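Local coordinates for protein GH26C (Muricauda sp. MAR_2010_75, PDB 6Q78) that probably hydrolyses internal beta-1,4-mannosidic linkages in mannans, acting as a family 26 endo-mannanase, at residues F148-W158 against G212-R223. Residues are numbered along the deposited sequence; the frame is centred on the assembly and turned at random.
Sequences FDMGLVNVFCW and GSNGALVPIIFR
Val155 pairs with Ile221, and Phe156 with Phe222, where strands 153-157 and 220-223 run side by side as parallel neighbours in the (beta/alpha)8 barrel of this family 26 hydrolase. Ile221 is gripped at both backbone ends: its N-H bonds to Asn154 O, while its O receives Phe156 N at 2.7 Å; Arg223 N to Phe156 O continues the parallel ladder. The beta-branched Val155 and Ile221 suit an extended strand and fill their buried face with methyls. With CG1 of Ile221 turned anti to its carbonyl carbon (chi1 -61°), the CD1 methyl at its end touches both Val153 CG1 and Val155 CG2. On the other face, toward helix 132-150, Phe156 CD1 lies obliquely 3.9 Å from Ile220 CD1, and the ring stacks further on Phe117.

Where the strands begin to pair, two waters bridge Asn154 and Pro219: each takes an N-H of Asn154, one from the backbone and one from ND2, and each donates to Pro219 O. At the helix end, CG of Phe148 stands anti to the backbone N (chi1 178°), which lays the ring between Val218 and the turn at Gly212. Val218 CG2 sits over one ring face in a CH-pi contact, 4.0 Å from the centroid, and Asn214 OD1 approaches the edge. That same oxygen accepts from Ala216 N, closing an Asx turn. Gly212 CA packs on the ring 3.8 Å from Phe148 CD2; glycine suits because a CB would run into CE2.

Asp149 holds the type I turn from Gly212 to Gly215 through both carboxylate oxygens: OD1 accepts Ser213 N (2.8 Å) on its syn side, and OD2 accepts Ser213 OG (2.6 Å) from above the carboxylate plane. At the far end, Arg223 forms salt bridges with Asp297 and Glu335, while its NH2 passes 3.8 Å from Cys157 CB.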
ATOM      1  N   PHE A 148      -0.351  -1.077 -15.181  1.00  7.08           N
ATOM      2  CA  PHE A 148      -0.304  -2.505 -15.465  1.00  7.29           C
ATOM      3  C   PHE A 148       0.253  -2.763 -16.863  1.00  7.77           C
ATOM      4  O   PHE A 148       1.055  -3.688 -17.059  1.00  9.79           O
ATOM      5  CB  PHE A 148      -1.714  -3.092 -15.338  1.00  7.28           C
ATOM      6  CG  PHE A 148      -1.791  -4.546 -15.667  1.00  7.60           C
ATOM      7  CD1 PHE A 148      -1.276  -5.489 -14.793  1.00  8.65           C
ATOM      8  CD2 PHE A 148      -2.355  -4.959 -16.859  1.00  9.45           C
ATOM      9  CE1 PHE A 148      -1.352  -6.833 -15.087  1.00 10.41           C
ATOM     10  CE2 PHE A 148      -2.439  -6.312 -17.178  1.00 12.26           C
ATOM     11  CZ  PHE A 148      -1.938  -7.247 -16.265  1.00 11.42           C
ATOM     12  N   ASP A 149      -0.167  -1.961 -17.859  1.00  7.99           N
ATOM     13  CA  ASP A 149       0.360  -2.168 -19.218  1.00  8.52           C
ATOM     14  C   ASP A 149       1.871  -2.001 -19.269  1.00  8.63           C
ATOM     15  O   ASP A 149       2.528  -2.601 -20.127  1.00 10.23           O
ATOM     16  CB  ASP A 149      -0.282  -1.190 -20.206  1.00  9.78           C
ATOM     17  CG  ASP A 149      -1.719  -1.543 -20.585  1.00 17.61           C
ATOM     18  OD1 ASP A 149      -2.196  -2.646 -20.227  1.00 13.78           O
ATOM     19  OD2 ASP A 149      -2.360  -0.689 -21.278  1.00 14.38           O
ATOM     20  N   MET A 150       2.444  -1.173 -18.395  1.00  8.31           N
ATOM     21  CA  MET A 150       3.891  -0.969 -18.328  1.00  8.46           C
ATOM     22  C   MET A 150       4.577  -1.974 -17.407  1.00  8.35           C
ATOM     23  O   MET A 150       5.827  -1.982 -17.330  1.00  8.55           O
ATOM     24  CB  MET A 150       4.186   0.476 -17.872  1.00  8.30           C
ATOM     25  CG  MET A 150       3.689   1.479 -18.905  1.00 10.87           C
ATOM     26  SD  MET A 150       4.257   3.169 -18.582  1.00 15.28           S
ATOM     27  CE  MET A 150       3.610   3.403 -16.962  1.00 15.27           C
ATOM     28  N   GLY A 151       3.792  -2.821 -16.731  1.00  8.11           N
ATOM     29  CA  GLY A 151       4.321  -3.844 -15.850  1.00  8.07           C
ATOM     30  C   GLY A 151       4.442  -3.463 -14.394  1.00  7.67           C
ATOM     31  O   GLY A 151       4.951  -4.269 -13.601  1.00  8.97           O
ATOM     32  N   LEU A 152       4.048  -2.254 -14.021  1.00  7.89           N
ATOM     33  CA  LEU A 152       4.140  -1.836 -12.632  1.00  8.31           C
ATOM     34  C   LEU A 152       3.189  -2.640 -11.770  1.00  6.83           C
ATOM     35  O   LEU A 152       2.209  -3.215 -12.249  1.00  7.39           O
ATOM     36  CB  LEU A 152       3.760  -0.365 -12.468  1.00  9.23           C
ATOM     37  CG  LEU A 152       4.790   0.710 -12.844  1.00  9.52           C
ATOM     38  CD1 LEU A 152       5.232   0.646 -14.286  1.00 11.00           C
ATOM     39  CD2 LEU A 152       4.225   2.071 -12.503  1.00  6.96           C
ATOM     40  N   VAL A 153       3.488  -2.654 -10.463  1.00  7.03           N
ATOM     41  CA  VAL A 153       2.609  -3.208  -9.434  1.00  6.48           C
ATOM     42  C   VAL A 153       1.659  -2.106  -8.978  1.00  6.18           C
ATOM     43  O   VAL A 153       2.054  -0.956  -8.836  1.00  6.91           O
ATOM     44  CB  VAL A 153       3.473  -3.708  -8.270  1.00  8.00           C
ATOM     45  CG1 VAL A 153       2.640  -4.197  -7.107  1.00  8.07           C
ATOM     46  CG2 VAL A 153       4.440  -4.800  -8.736  1.00 10.76           C
ATOM     47  N   ASN A 154       0.400  -2.464  -8.697  1.00  7.48           N
ATOM     48  CA  ASN A 154      -0.613  -1.522  -8.194  1.00  7.57           C
ATOM     49  C   ASN A 154      -1.030  -1.896  -6.779  1.00  7.80           C
ATOM     50  O   ASN A 154      -1.396  -3.046  -6.523  1.00  7.21           O
ATOM     51  CB  ASN A 154      -1.869  -1.535  -9.083  1.00  7.36           C
ATOM     52  CG  ASN A 154      -1.685  -0.797 -10.386  1.00  6.75           C
ATOM     53  OD1 ASN A 154      -1.709   0.443 -10.421  1.00  8.17           O
ATOM     54  ND2 ASN A 154      -1.504  -1.536 -11.468  1.00  8.59           N
ATOM     55  N   VAL A 155      -1.013  -0.917  -5.878  1.00  5.91           N
ATOM     56  CA  VAL A 155      -1.466  -1.076  -4.499  1.00  5.55           C
ATOM     57  C   VAL A 155      -2.571  -0.053  -4.246  1.00  7.45           C
ATOM     58  O   VAL A 155      -2.424   1.115  -4.621  1.00  8.54           O
ATOM     59  CB  VAL A 155      -0.300  -0.889  -3.509  1.00  7.34           C
ATOM     60  CG1 VAL A 155      -0.784  -1.217  -2.083  1.00  9.93           C
ATOM     61  CG2 VAL A 155       0.880  -1.743  -3.893  1.00 15.64           C
ATOM     62  N   PHE A 156      -3.675  -0.483  -3.617  1.00  6.40           N
ATOM     63  CA  PHE A 156      -4.737   0.427  -3.174  1.00  5.39           C
ATOM     64  C   PHE A 156      -4.876   0.429  -1.665  1.00  6.43           C
ATOM     65  O   PHE A 156      -5.018  -0.643  -1.054  1.00  7.87           O
ATOM     66  CB  PHE A 156      -6.109  -0.008  -3.699  1.00  5.69           C
ATOM     67  CG  PHE A 156      -6.435   0.467  -5.090  1.00  6.34           C
ATOM     68  CD1 PHE A 156      -5.799  -0.104  -6.208  1.00  7.98           C
ATOM     69  CD2 PHE A 156      -7.355   1.485  -5.283  1.00  6.23           C
ATOM     70  CE1 PHE A 156      -6.114   0.319  -7.513  1.00  7.96           C
ATOM     71  CE2 PHE A 156      -7.699   1.888  -6.594  1.00  6.19           C
ATOM     72  CZ  PHE A 156      -7.077   1.294  -7.699  1.00  6.05           C
ATOM     73  N   CYS A 157      -4.876   1.626  -1.079  1.00  5.64           N
ATOM     74  CA  CYS A 157      -5.341   1.831   0.286  1.00  5.62           C
ATOM     75  C   CYS A 157      -6.776   2.350   0.196  1.00  6.44           C
ATOM     76  O   CYS A 157      -7.354   2.448  -0.895  1.00  6.67           O
ATOM     77  CB  CYS A 157      -4.401   2.764   1.064  1.00  6.43           C
ATOM     78  SG  CYS A 157      -4.321   4.455   0.375  1.00  9.77           S
ATOM     79  N   TRP A 158      -7.389   2.645   1.351  1.00  5.89           N
ATOM     80  CA  TRP A 158      -8.794   3.057   1.372  1.00  5.93           C
ATOM     81  C   TRP A 158      -9.006   4.041   2.513  1.00  6.83           C
ATOM     82  O   TRP A 158      -9.219   3.634   3.669  1.00  6.66           O
ATOM     83  CB  TRP A 158      -9.667   1.828   1.540  1.00  8.19           C
ATOM     84  CG  TRP A 158     -11.133   2.120   1.414  1.00  7.66           C
ATOM     85  CD1 TRP A 158     -11.720   3.253   0.886  1.00  7.78           C
ATOM     86  CD2 TRP A 158     -12.208   1.238   1.746  1.00  6.35           C
ATOM     87  NE1 TRP A 158     -13.108   3.135   0.905  1.00  7.24           N
ATOM     88  CE2 TRP A 158     -13.423   1.898   1.422  1.00  6.53           C
ATOM     89  CE3 TRP A 158     -12.264  -0.030   2.313  1.00  6.57           C
ATOM     90  CZ2 TRP A 158     -14.660   1.301   1.614  1.00  7.42           C
ATOM     91  CZ3 TRP A 158     -13.514  -0.610   2.535  1.00  9.99           C
ATOM     92  CH2 TRP A 158     -14.679   0.052   2.185  1.00  8.89           C
ATOM     93  N   GLY A 212      -6.419  -5.091 -18.561  1.00 10.58           N
ATOM     94  CA  GLY A 212      -5.264  -4.509 -19.235  1.00 10.24           C
ATOM     95  C   GLY A 212      -5.365  -4.625 -20.747  1.00 15.44           C
ATOM     96  O   GLY A 212      -6.265  -5.258 -21.310  1.00 13.13           O
ATOM     97  N   SER A 213      -4.415  -3.973 -21.419  1.00 13.53           N
ATOM     98  CA  SER A 213      -4.390  -4.048 -22.875  1.00 14.93           C
ATOM     99  C   SER A 213      -4.178  -5.468 -23.366  1.00 19.20           C
ATOM    100  O   SER A 213      -4.571  -5.780 -24.501  1.00 20.56           O
ATOM    101  CB  SER A 213      -3.352  -3.067 -23.467  1.00 13.46           C
ATOM    102  OG  SER A 213      -3.717  -1.728 -23.249  1.00 17.80           O
ATOM    103  N   ASN A 214      -3.597  -6.336 -22.537  1.00 15.92           N
ATOM    104  CA  ASN A 214      -3.398  -7.735 -22.888  1.00 17.48           C
ATOM    105  C   ASN A 214      -4.634  -8.596 -22.655  1.00 16.17           C
ATOM    106  O   ASN A 214      -4.597  -9.790 -22.950  1.00 18.64           O
ATOM    107  CB  ASN A 214      -2.176  -8.310 -22.149  1.00 16.14           C
ATOM    108  CG  ASN A 214      -2.411  -8.513 -20.655  1.00 22.95           C
ATOM    109  OD1 ASN A 214      -3.426  -8.079 -20.088  1.00 17.25           O
ATOM    110  ND2 ASN A 214      -1.452  -9.149 -19.999  1.00 29.16           N
ATOM    111  N   GLY A 215      -5.724  -8.024 -22.139  1.00 13.05           N
ATOM    112  CA  GLY A 215      -6.937  -8.783 -21.919  1.00 14.71           C
ATOM    113  C   GLY A 215      -7.054  -9.442 -20.562  1.00 14.54           C
ATOM    114  O   GLY A 215      -8.100 -10.026 -20.265  1.00 17.50           O
ATOM    115  N   ALA A 216      -6.034  -9.353 -19.716  1.00 13.39           N
ATOM    116  CA  ALA A 216      -6.091  -9.954 -18.394  1.00 10.22           C
ATOM    117  C   ALA A 216      -6.585  -8.932 -17.364  1.00 12.75           C
ATOM    118  O   ALA A 216      -6.360  -7.725 -17.499  1.00 11.58           O
ATOM    119  CB  ALA A 216      -4.687 -10.376 -17.942  1.00 14.47           C
ATOM    120  N   LEU A 217      -7.196  -9.438 -16.294  1.00 10.87           N
ATOM    121  CA  LEU A 217      -7.502  -8.590 -15.143  1.00  8.75           C
ATOM    122  C   LEU A 217      -6.232  -8.104 -14.444  1.00  8.87           C
ATOM    123  O   LEU A 217      -5.269  -8.852 -14.251  1.00  9.69           O
ATOM    124  CB  LEU A 217      -8.389  -9.342 -14.132  1.00 11.17           C
ATOM    125  CG  LEU A 217      -9.807  -9.650 -14.626  1.00 13.72           C
ATOM    126  CD1 LEU A 217     -10.580 -10.492 -13.608  1.00 19.39           C
ATOM    127  CD2 LEU A 217     -10.526  -8.337 -14.861  1.00 24.31           C
ATOM    128  N   VAL A 218      -6.247  -6.845 -14.021  1.00  9.48           N
ATOM    129  CA  VAL A 218      -5.112  -6.233 -13.336  1.00  9.49           C
ATOM    130  C   VAL A 218      -5.090  -6.722 -11.892  1.00  7.93           C
ATOM    131  O   VAL A 218      -6.039  -6.437 -11.132  1.00  8.56           O
ATOM    132  CB  VAL A 218      -5.241  -4.703 -13.328  1.00  8.26           C
ATOM    133  CG1 VAL A 218      -4.083  -4.085 -12.526  1.00  7.91           C
ATOM    134  CG2 VAL A 218      -5.298  -4.164 -14.758  1.00 12.07           C
ATOM    135  N   PRO A 219      -4.041  -7.411 -11.430  1.00  7.20           N
ATOM    136  CA  PRO A 219      -3.970  -7.740  -9.995  1.00  7.74           C
ATOM    137  C   PRO A 219      -3.746  -6.484  -9.187  1.00  8.21           C
ATOM    138  O   PRO A 219      -2.942  -5.632  -9.563  1.00  9.37           O
ATOM    139  CB  PRO A 219      -2.760  -8.684  -9.894  1.00 10.49           C
ATOM    140  CG  PRO A 219      -2.606  -9.224 -11.332  1.00  8.33           C
ATOM    141  CD  PRO A 219      -2.955  -8.048 -12.198  1.00  7.81           C
ATOM    142  N   ILE A 220      -4.480  -6.358  -8.076  1.00  7.40           N
ATOM    143  CA  ILE A 220      -4.191  -5.255  -7.178  1.00  8.51           C
ATOM    144  C   ILE A 220      -3.927  -5.774  -5.776  1.00  8.04           C
ATOM    145  O   ILE A 220      -4.501  -6.782  -5.339  1.00  8.40           O
ATOM    146  CB  ILE A 220      -5.291  -4.182  -7.174  1.00  9.98           C
ATOM    147  CG1 ILE A 220      -6.588  -4.719  -6.611  1.00  9.28           C
ATOM    148  CG2 ILE A 220      -5.485  -3.531  -8.584  1.00  9.46           C
ATOM    149  CD1 ILE A 220      -7.542  -3.607  -6.212  1.00 11.15           C
ATOM    150  N   ILE A 221      -3.072  -5.053  -5.063  1.00  7.61           N
ATOM    151  CA  ILE A 221      -2.864  -5.288  -3.633  1.00  6.71           C
ATOM    152  C   ILE A 221      -3.786  -4.347  -2.879  1.00  7.30           C
ATOM    153  O   ILE A 221      -3.732  -3.134  -3.070  1.00  9.58           O
ATOM    154  CB  ILE A 221      -1.401  -5.034  -3.258  1.00  6.59           C
ATOM    155  CG1 ILE A 221      -0.466  -5.987  -4.037  1.00  8.13           C
ATOM    156  CG2 ILE A 221      -1.233  -5.120  -1.734  1.00  6.85           C
ATOM    157  CD1 ILE A 221       0.967  -5.626  -3.933  1.00 11.22           C
ATOM    158  N   PHE A 222      -4.675  -4.904  -2.074  1.00  7.08           N
ATOM    159  CA  PHE A 222      -5.650  -4.130  -1.316  1.00  5.88           C
ATOM    160  C   PHE A 222      -5.194  -4.090   0.148  1.00  8.01           C
ATOM    161  O   PHE A 222      -4.968  -5.149   0.782  1.00  7.45           O
ATOM    162  CB  PHE A 222      -7.017  -4.807  -1.460  1.00  6.04           C
ATOM    163  CG  PHE A 222      -8.147  -4.135  -0.695  1.00  7.92           C
ATOM    164  CD1 PHE A 222      -9.064  -4.912   0.018  1.00  7.02           C
ATOM    165  CD2 PHE A 222      -8.359  -2.772  -0.772  1.00 11.62           C
ATOM    166  CE1 PHE A 222     -10.158  -4.324   0.655  1.00  9.54           C
ATOM    167  CE2 PHE A 222      -9.439  -2.178  -0.085  1.00 11.17           C
ATOM    168  CZ  PHE A 222     -10.328  -2.979   0.585  1.00  7.60           C
ATOM    169  N   ARG A 223      -4.999  -2.860   0.664  1.00  6.87           N
ATOM    170  CA  ARG A 223      -4.421  -2.603   1.994  1.00  6.04           C
ATOM    171  C   ARG A 223      -5.403  -1.794   2.826  1.00  6.09           C
ATOM    172  O   ARG A 223      -5.221  -0.583   2.977  1.00  8.33           O
ATOM    173  CB  ARG A 223      -3.091  -1.849   1.834  1.00  7.70           C
ATOM    174  CG  ARG A 223      -2.300  -1.665   3.123  1.00  7.58           C
ATOM    175  CD  ARG A 223      -0.922  -1.093   2.807  1.00  6.81           C
ATOM    176  NE  ARG A 223      -0.993   0.283   2.311  1.00  8.40           N
ATOM    177  CZ  ARG A 223      -0.855   1.371   3.075  1.00  6.94           C
ATOM    178  NH1 ARG A 223      -0.656   1.289   4.389  1.00  8.85           N
ATOM    179  NH2 ARG A 223      -0.887   2.568   2.515  1.00  9.73           N
TER
HETATM  180  O   HOH W   1      -1.636  -5.277 -20.523  1.00 16.56           O
HETATM  181  O   HOH W   2      -0.953  -4.507 -11.095  1.00 15.99           O
HETATM  182  O   HOH W   3      -0.468  -5.237  -8.154  1.00 23.36           O
HETATM  183  O   HOH W   4      -6.587   1.606   3.771  1.00  8.67           O